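Local atomic coordinates of LIM domain only protein 7 (Homo sapiens, PDB entry 2EAQ), a protein that is a LIM and PDZ domain protein whose PDZ domain probably binds short peptide segments, often C-terminal, of partner proteins. Residues I53-T58 against E69-K74; A73-Q76 against H80-M83. All coordinates share one frame; numbering follows the deposited sequence.

Interaction 1: I53-T58 against E69-K74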
loop_
_atom_site.group_PDB
_atom_site.type_symbol
_atom_site.label_atom_id
_atom_site.label_comp_id
_atom_site.label_asym_id
_atom_site.label_seq_id
_atom_site.Cartn_x
_atom_site.Cartn_y
_atom_site.Cartn_z
ATOM N N ILE A 53 0.847 6.432 -3.512
ATOM C CA ILE A 53 0.398 7.072 -4.719
ATOM C C ILE A 53 -0.456 6.194 -5.586
ATOM O O ILE A 53 -1.453 6.629 -6.140
ATOM C CB ILE A 53 1.621 7.619 -5.525
ATOM C CG1 ILE A 53 2.441 8.587 -4.658
ATOM C CG2 ILE A 53 1.118 8.308 -6.803
ATOM C CD1 ILE A 53 1.687 9.705 -4.061
ATOM N N ALA A 54 -0.103 4.921 -5.676
ATOM C CA ALA A 54 -0.874 3.985 -6.485
ATOM C C ALA A 54 -0.585 2.547 -6.053
ATOM O O ALA A 54 0.424 2.298 -5.426
ATOM C CB ALA A 54 -0.447 4.061 -7.991
ATOM N N ILE A 55 -1.523 1.659 -6.305
ATOM C CA ILE A 55 -1.247 0.227 -6.137
ATOM C C ILE A 55 -1.644 -0.453 -7.441
ATOM O O ILE A 55 -2.726 -0.188 -7.991
ATOM C CB ILE A 55 -1.948 -0.429 -4.945
ATOM C CG1 ILE A 55 -3.453 -0.231 -5.032
ATOM C CG2 ILE A 55 -1.383 0.097 -3.670
ATOM C CD1 ILE A 55 -4.243 -1.081 -3.972
ATOM N N ASN A 56 -0.763 -1.322 -7.948
ATOM C CA ASN A 56 -1.042 -2.032 -9.175
ATOM C C ASN A 56 -1.508 -1.005 -10.232
ATOM O O ASN A 56 -0.775 -0.032 -10.492
ATOM C CB ASN A 56 -2.035 -3.175 -8.853
ATOM C CG ASN A 56 -1.477 -4.138 -7.804
ATOM O OD1 ASN A 56 -2.221 -4.742 -6.988
ATOM N ND2 ASN A 56 -0.164 -4.325 -7.849
ATOM N N ASN A 57 -2.658 -1.187 -10.832
ATOM C CA ASN A 57 -3.063 -0.197 -11.869
ATOM C C ASN A 57 -4.010 0.881 -11.365
ATOM O O ASN A 57 -4.721 1.494 -12.182
ATOM C CB ASN A 57 -3.752 -1.000 -12.994
ATOM C CG ASN A 57 -2.761 -1.982 -13.651
ATOM O OD1 ASN A 57 -3.057 -3.183 -13.877
ATOM N ND2 ASN A 57 -1.579 -1.474 -13.917
ATOM N N THR A 58 -3.999 1.187 -10.070
ATOM C CA THR A 58 -4.956 2.114 -9.502
ATOM C C THR A 58 -4.232 3.248 -8.833
ATOM O O THR A 58 -3.555 3.066 -7.824
ATOM C CB THR A 58 -5.813 1.386 -8.443
ATOM O OG1 THR A 58 -6.555 0.339 -9.072
ATOM C CG2 THR A 58 -6.784 2.322 -7.773
ATOM N N GLU A 69 -10.611 1.181 -2.366
ATOM C CA GLU A 69 -10.872 0.090 -1.517
ATOM C C GLU A 69 -11.062 -1.189 -2.297
ATOM O O GLU A 69 -10.583 -2.262 -1.877
ATOM C CB GLU A 69 -12.055 0.420 -0.622
ATOM C CG GLU A 69 -11.618 1.556 0.379
ATOM C CD GLU A 69 -12.708 1.906 1.411
ATOM O OE1 GLU A 69 -12.383 1.869 2.612
ATOM O OE2 GLU A 69 -13.862 2.201 1.000
ATOM N N GLU A 70 -11.723 -1.120 -3.443
ATOM C CA GLU A 70 -11.878 -2.314 -4.283
ATOM C C GLU A 70 -10.528 -2.785 -4.805
ATOM O O GLU A 70 -10.291 -3.991 -4.866
ATOM C CB GLU A 70 -12.857 -2.032 -5.436
ATOM C CG GLU A 70 -14.274 -1.905 -4.878
ATOM C CD GLU A 70 -15.343 -1.428 -5.859
ATOM O OE1 GLU A 70 -15.067 -0.911 -6.967
ATOM O OE2 GLU A 70 -16.536 -1.519 -5.467
ATOM N N ALA A 71 -9.621 -1.876 -5.168
ATOM C CA ALA A 71 -8.278 -2.305 -5.611
ATOM C C ALA A 71 -7.467 -2.960 -4.502
ATOM O O ALA A 71 -6.761 -3.964 -4.734
ATOM C CB ALA A 71 -7.532 -1.123 -6.123
ATOM N N MET A 72 -7.619 -2.477 -3.278
ATOM C CA MET A 72 -6.945 -3.081 -2.146
ATOM C C MET A 72 -7.467 -4.487 -1.907
ATOM O O MET A 72 -6.697 -5.449 -1.705
ATOM C CB MET A 72 -7.208 -2.235 -0.912
ATOM C CG MET A 72 -6.323 -1.048 -0.891
ATOM S SD MET A 72 -4.525 -1.283 -0.294
ATOM C CE MET A 72 -4.202 -2.396 -0.545
ATOM N N ALA A 73 -8.789 -4.692 -2.002
ATOM C CA ALA A 73 -9.340 -6.035 -1.772
ATOM C C ALA A 73 -8.901 -6.980 -2.877
ATOM O O ALA A 73 -8.636 -8.159 -2.643
ATOM C CB ALA A 73 -10.923 -5.977 -1.734
ATOM N N LYS A 74 -8.853 -6.476 -4.088
ATOM C CA LYS A 74 -8.404 -7.287 -5.211
ATOM C C LYS A 74 -6.930 -7.704 -5.048
ATOM O O LYS A 74 -6.576 -8.837 -5.334
ATOM C CB LYS A 74 -8.635 -6.487 -6.489
ATOM C CG LYS A 74 -8.226 -7.269 -7.746
ATOM C CD LYS A 74 -8.640 -6.487 -8.982
ATOM C CE LYS A 74 -8.224 -7.195 -10.253
ATOM N NZ LYS A 74 -8.368 -6.272 -11.409
#
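Ile-55 and Thr-58 pack against one turn of the helix through Met-72 and Ala-71. No hydrogen bond crosses this contact. The Ile-55 methyl CD1 does most of the reaching. CG1 sits between the backbone N and the carbonyl carbon (chi1 56°), and the extended chi2 of 170° carries CD1 out to the helix. There CD1 lies 3.9 Å from Ala-71 CB. It also meets the Met-72 side chain, with CD1 to Met-72 CG at 3.7 Å and CD1 to Met-72 SD at 3.7 Å. The Met-72 chain bends at chi2 (-80°) and crosses the isoleucine at about a right angle. Thr-58 straddles the Ala-71 methyl. Its OG1 is 3.4 Å from Ala-71 CB, and its CG2 is 3.9 Å from the same atom. The CA atoms of these two residues are the closest pair between the segments. Ile-55 and Thr-58 are also the ends of a type II' turn, paired by Ile-55 N to Thr-58 O at 2.9 Å and Thr-58 N to Ile-55 O at 2.8 Å. Trp-68 of helix 65-78 touches both residues from one turn earlier. On the sheet side, strand 51-55 lies between strands 80-88 and 58-59, and Ile-55 also packs on Leu-81.

Interaction 2: A73-Q76 against H80-M83. With NI (nickel (II) ion), chain B.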
loop_
_atom_site.group_PDB
_atom_site.type_symbol
_atom_site.label_atom_id
_atom_site.label_comp_id
_atom_site.label_asym_id
_atom_site.label_seq_id
_atom_site.Cartn_x
_atom_site.Cartn_y
_atom_site.Cartn_z
ATOM N N ALA A 73 -8.789 -4.692 -2.002
ATOM C CA ALA A 73 -9.340 -6.035 -1.772
ATOM C C ALA A 73 -8.901 -6.980 -2.877
ATOM O O ALA A 73 -8.636 -8.159 -2.643
ATOM C CB ALA A 73 -10.923 -5.977 -1.734
ATOM N N LYS A 74 -8.853 -6.476 -4.088
ATOM C CA LYS A 74 -8.404 -7.287 -5.211
ATOM C C LYS A 74 -6.930 -7.704 -5.048
ATOM O O LYS A 74 -6.576 -8.837 -5.334
ATOM C CB LYS A 74 -8.635 -6.487 -6.489
ATOM C CG LYS A 74 -8.226 -7.269 -7.746
ATOM C CD LYS A 74 -8.640 -6.487 -8.982
ATOM C CE LYS A 74 -8.224 -7.195 -10.253
ATOM N NZ LYS A 74 -8.368 -6.272 -11.409
ATOM N N ALA A 75 -6.071 -6.814 -4.561
ATOM C CA ALA A 75 -4.674 -7.184 -4.375
ATOM C C ALA A 75 -4.600 -8.278 -3.334
ATOM O O ALA A 75 -3.717 -9.112 -3.429
ATOM C CB ALA A 75 -3.866 -5.920 -3.911
ATOM N N GLN A 76 -5.503 -8.294 -2.344
ATOM C CA GLN A 76 -5.488 -9.368 -1.347
ATOM C C GLN A 76 -5.863 -10.662 -2.028
ATOM O O GLN A 76 -5.365 -11.733 -1.680
ATOM C CB GLN A 76 -6.497 -9.132 -0.245
ATOM C CG GLN A 76 -6.238 -10.085 0.862
ATOM C CD GLN A 76 -5.933 -9.303 2.058
ATOM O OE1 GLN A 76 -6.805 -9.038 2.862
ATOM N NE2 GLN A 76 -4.708 -8.847 2.160
ATOM N N HIS A 80 -0.599 -9.943 -4.972
ATOM C CA HIS A 80 0.447 -9.079 -5.528
ATOM C C HIS A 80 0.092 -7.626 -5.355
ATOM O O HIS A 80 -1.026 -7.162 -5.690
ATOM C CB HIS A 80 0.650 -9.311 -7.046
ATOM C CG HIS A 80 0.930 -10.721 -7.432
ATOM N ND1 HIS A 80 2.073 -11.389 -7.038
ATOM C CD2 HIS A 80 0.209 -11.589 -8.162
ATOM C CE1 HIS A 80 2.026 -12.630 -7.492
ATOM N NE2 HIS A 80 0.898 -12.775 -8.171
ATOM N N LEU A 81 1.015 -6.900 -4.774
ATOM C CA LEU A 81 0.802 -5.498 -4.547
ATOM C C LEU A 81 2.056 -4.719 -4.937
ATOM O O LEU A 81 3.038 -4.765 -4.212
ATOM C CB LEU A 81 0.458 -5.378 -3.065
ATOM C CG LEU A 81 -0.020 -4.069 -2.526
ATOM C CD1 LEU A 81 -1.283 -3.582 -3.232
ATOM C CD2 LEU A 81 -0.264 -4.320 -1.024
ATOM N N VAL A 82 2.016 -4.014 -6.064
ATOM C CA VAL A 82 3.138 -3.186 -6.528
ATOM C C VAL A 82 2.706 -1.755 -6.185
ATOM O O VAL A 82 1.791 -1.210 -6.837
ATOM C CB VAL A 82 3.392 -3.346 -8.029
ATOM C CG1 VAL A 82 4.518 -2.415 -8.525
ATOM C CG2 VAL A 82 3.886 -4.763 -8.319
ATOM N N MET A 83 3.373 -1.174 -5.198
ATOM C CA MET A 83 2.979 0.141 -4.679
ATOM C C MET A 83 3.849 1.258 -5.115
ATOM O O MET A 83 5.074 1.122 -5.006
ATOM C CB MET A 83 3.006 0.111 -3.151
ATOM C CG MET A 83 2.304 -1.105 -2.442
ATOM S SD MET A 83 2.183 -0.921 -0.575
ATOM C CE MET A 83 2.272 0.935 -0.594
HETATM NI NI NI B . 0.030 -14.486 -9.237
HETATM O O HOH W 1 -0.752 -13.377 -10.787
HETATM O O HOH W 2 -1.703 -14.193 -8.127
#
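This is a small, buried apolar contact between the end of helix 65-78 and the start of strand 80-88, the strand that follows it in the chain. One methyl carries the helix side. Ala-75 CB points at the strand and meets Leu-81 CD1 at 3.5 Å. The same CB lies 3.6 Å from the carbonyl oxygen His-80 O, so the methyl touches both backbone and side chain of the strand. Leu-81 CG is anti to the backbone N (chi1 -171°), and its CD1 branch reaches the alanine. Phe-19 and Phe-21 also pack on Leu-81. No hydrogen bond joins the two segments, but Thr-78 OG1, at the end of the helix, is hydrogen-bonded to His-80 N.

The His-80 side chain leaves the backbone away from the helix. Its NE2 binds nickel at 2.2 Å, and two waters bind the metal, each at 2.1 Å. The three ligands stand nearly at right angles about the nickel, consistent with part of an octahedral shell. ND1 is hydrogen-bonded to Asn-10 OD1, which helps fix the ring's rotation and is consistent with the proton being on ND1, leaving NE2 for the metal. The nickel lies apart from the apolar contact.

The arrangement belongs to the PDZ fold, in which the second helix packs over the sheet and leads by a tight turn into the last strand. In PDZ domains generally, this helix and the strand corresponding to 21-26 line the peptide groove.

How the interactions relate
Along the chain, strand 51-55 and its turn come first, then helix 65-78, then strand 80-88. Interaction 1 closes the ten-residue stretch between Thr-58 and Glu-69. Interaction 2 closes the short connection of three residues between Gln-76 and His-80, two of them still helical. The two neither nest nor cross: they follow one another and overlap in Ala-73 and Lys-74. Their sheet segments are adjacent antiparallel strands. Asn-56 N lies 2.8 Å from Val-82 O, a probable hydrogen bond between them. Ile-55 CB also meets Leu-81 CD1 at 3.6 Å, which makes the two apolar patches continuous. Together they tie successive turns of helix 65-78 to the two inner strands of the four-stranded sheet.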